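Local coordinates for protein synaptotagmin-1 (PDB 7AS6) that helps maintain plasma membrane integrity during freezing and osmotic stress, through a C2A domain that probably binds calcium and phospholipid, at residues V12-A17 and P56-E61. Residues are numbered along the deposited sequence; the frame is centred on the assembly and turned at random.
With EDO (1,2-ethanediol), chain H; EDO (1,2-ethanediol), chain G.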
loop_
_atom_site.group_PDB
_atom_site.type_symbol
_atom_site.label_atom_id
_atom_site.label_comp_id
_atom_site.label_asym_id
_atom_site.label_seq_id
_atom_site.Cartn_x
_atom_site.Cartn_y
_atom_site.Cartn_z
ATOM N N VAL A 12 2.372 8.672 -2.124
ATOM C CA VAL A 12 1.968 7.573 -1.245
ATOM C C VAL A 12 3.210 7.075 -0.529
ATOM O O VAL A 12 4.165 6.615 -1.165
ATOM C CB VAL A 12 1.317 6.418 -2.021
ATOM C CG1 VAL A 12 0.819 5.354 -1.047
ATOM C CG2 VAL A 12 0.189 6.920 -2.889
ATOM N N LYS A 13 3.210 7.170 0.780
ATOM C CA LYS A 13 4.311 6.651 1.561
ATOM C C LYS A 13 3.807 5.393 2.239
ATOM O O LYS A 13 2.761 5.420 2.899
ATOM C CB LYS A 13 4.809 7.673 2.587
ATOM C CG LYS A 13 6.136 7.270 3.243
ATOM C CD LYS A 13 6.544 8.258 4.327
ATOM C CE LYS A 13 8.035 8.541 4.300
ATOM N NZ LYS A 13 8.352 9.704 5.188
ATOM N N VAL A 14 4.513 4.285 2.033
ATOM C CA VAL A 14 4.281 3.083 2.821
ATOM C C VAL A 14 5.203 3.160 4.029
ATOM O O VAL A 14 6.428 3.041 3.907
ATOM C CB VAL A 14 4.522 1.803 2.011
ATOM C CG1 VAL A 14 4.288 0.577 2.899
ATOM C CG2 VAL A 14 3.590 1.770 0.808
ATOM N N VAL A 15 4.612 3.317 5.201
ATOM C CA VAL A 15 5.384 3.598 6.403
ATOM C C VAL A 15 5.840 2.296 7.034
ATOM O O VAL A 15 7.042 2.006 7.071
ATOM C CB VAL A 15 4.572 4.435 7.403
ATOM C CG1 VAL A 15 5.390 4.693 8.657
ATOM C CG2 VAL A 15 4.146 5.750 6.756
ATOM N N ARG A 16 4.891 1.515 7.544
ATOM C CA ARG A 16 5.218 0.268 8.220
ATOM C C ARG A 16 3.996 -0.643 8.232
ATOM O O ARG A 16 2.871 -0.219 7.951
ATOM C CB ARG A 16 5.714 0.539 9.645
ATOM C CG ARG A 16 4.646 1.098 10.587
ATOM C CD ARG A 16 5.247 1.605 11.911
ATOM N NE ARG A 16 4.813 2.977 12.181
ATOM C CZ ARG A 16 5.592 4.055 12.109
ATOM N NH1 ARG A 16 6.874 3.937 11.796
ATOM N NH2 ARG A 16 5.087 5.259 12.356
ATOM N N ALA A 17 4.244 -1.915 8.543
ATOM C CA ALA A 17 3.207 -2.852 8.937
ATOM C C ALA A 17 3.493 -3.292 10.363
ATOM O O ALA A 17 4.647 -3.326 10.799
ATOM C CB ALA A 17 3.132 -4.067 8.014
ATOM N N PRO A 56 7.622 -4.841 9.717
ATOM C CA PRO A 56 8.509 -4.139 8.790
ATOM C C PRO A 56 8.315 -2.634 8.851
ATOM O O PRO A 56 7.203 -2.132 9.017
ATOM C CB PRO A 56 8.086 -4.688 7.431
ATOM C CG PRO A 56 6.653 -5.038 7.643
ATOM C CD PRO A 56 6.559 -5.573 9.015
ATOM N N GLU A 57 9.424 -1.923 8.687
ATOM C CA GLU A 57 9.458 -0.475 8.541
ATOM C C GLU A 57 10.061 -0.151 7.180
ATOM O O GLU A 57 11.239 -0.440 6.948
ATOM C CB GLU A 57 10.291 0.129 9.659
ATOM C CG GLU A 57 10.276 1.612 9.664
ATOM C CD GLU A 57 9.514 2.143 10.846
ATOM O OE1 GLU A 57 9.225 1.341 11.768
ATOM O OE2 GLU A 57 9.210 3.353 10.851
ATOM N N TRP A 58 9.262 0.424 6.276
ATOM C CA TRP A 58 9.695 0.758 4.920
ATOM C C TRP A 58 9.982 2.246 4.744
ATOM O O TRP A 58 11.090 2.624 4.361
ATOM C CB TRP A 58 8.631 0.366 3.892
ATOM C CG TRP A 58 8.462 -1.084 3.660
ATOM C CD1 TRP A 58 9.232 -1.875 2.867
ATOM C CD2 TRP A 58 7.418 -1.912 4.167
ATOM N NE1 TRP A 58 8.749 -3.152 2.868
ATOM C CE2 TRP A 58 7.634 -3.204 3.661
ATOM C CE3 TRP A 58 6.327 -1.692 5.007
ATOM C CZ2 TRP A 58 6.809 -4.274 3.974
ATOM C CZ3 TRP A 58 5.506 -2.751 5.314
ATOM C CH2 TRP A 58 5.740 -4.027 4.782
ATOM N N ASN A 59 8.980 3.091 4.980
ATOM C CA ASN A 59 9.058 4.525 4.693
ATOM C C ASN A 59 9.431 4.770 3.243
ATOM O O ASN A 59 10.292 5.588 2.919
ATOM C CB ASN A 59 10.032 5.219 5.621
ATOM C CG ASN A 59 9.479 5.335 6.990
ATOM O OD1 ASN A 59 8.317 5.700 7.162
ATOM N ND2 ASN A 59 10.266 4.955 7.978
ATOM N N GLU A 60 8.774 4.039 2.361
ATOM C CA GLU A 60 9.096 4.068 0.949
ATOM C C GLU A 60 8.006 4.835 0.227
ATOM O O GLU A 60 6.818 4.722 0.560
ATOM C CB GLU A 60 9.253 2.631 0.424
ATOM C CG GLU A 60 10.668 2.104 0.681
ATOM C CD GLU A 60 10.851 0.611 0.345
ATOM O OE1 GLU A 60 10.246 0.133 -0.643
ATOM O OE2 GLU A 60 11.628 -0.074 1.062
ATOM N N GLU A 61 8.410 5.641 -0.739
ATOM C CA GLU A 61 7.522 6.639 -1.305
ATOM C C GLU A 61 7.261 6.334 -2.769
ATOM O O GLU A 61 8.183 5.989 -3.510
ATOM C CB GLU A 61 8.120 8.047 -1.166
ATOM C CG GLU A 61 7.622 8.808 0.046
ATOM C CD GLU A 61 7.213 10.238 -0.301
ATOM O OE1 GLU A 61 7.890 10.852 -1.164
ATOM O OE2 GLU A 61 6.209 10.741 0.275
HETATM C C1 EDO H . 10.413 3.036 -4.533
HETATM O O1 EDO H . 10.526 4.461 -4.424
HETATM C C2 EDO H . 10.300 2.447 -3.128
HETATM O O2 EDO H . 10.458 1.015 -3.180
HETATM C C1 EDO G . 14.421 -3.044 7.965
HETATM O O1 EDO G . 14.240 -1.738 7.369
HETATM C C2 EDO G . 13.802 -3.100 9.360
HETATM O O2 EDO G . 12.390 -2.862 9.262
#
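K13 CG meets E61 CG at 3.8 Å on one face of an antiparallel strand pair, and the lysine crosses N59 obliquely, CE near OD1. The same N59 OD1 lies 3.4 Å from V15 CG1. On this face R16 NH1 forms a 2.6 Å salt bridge with E57 OE2, the guanidinium and carboxylate planes 52° apart; V15 CG1 sits over the guanidinium centre. On the inner face W58 and V14 lie side by side, with V14 CG1 3.7 Å from W58 CE3. W58 CG stands anti to the carbonyl carbon (chi1 -71°), and CZ3 at the far rim of the ring lies 3.8 Å from A17 CB, while P56 CB lies over one ring face, offset toward the rim. V14 and E60 form a hydrogen-bonded pair, then the register slips by one at a G1 bulge, where N59 has positive phi (55°) and N59 and E60 both face V14. V15 O there accepts from W58 N (2.8 Å) and N59 N (3.1 Å), both from the same face of its carbonyl plane. Strand 57-66 edges this sheet of the C2 sandwich; strand 131-140 flanks 8-18, E133 OE1 forming a salt bridge with R16 NE, while V33 of strand 31-37 packs against V14 and W58 from the opposing sheet.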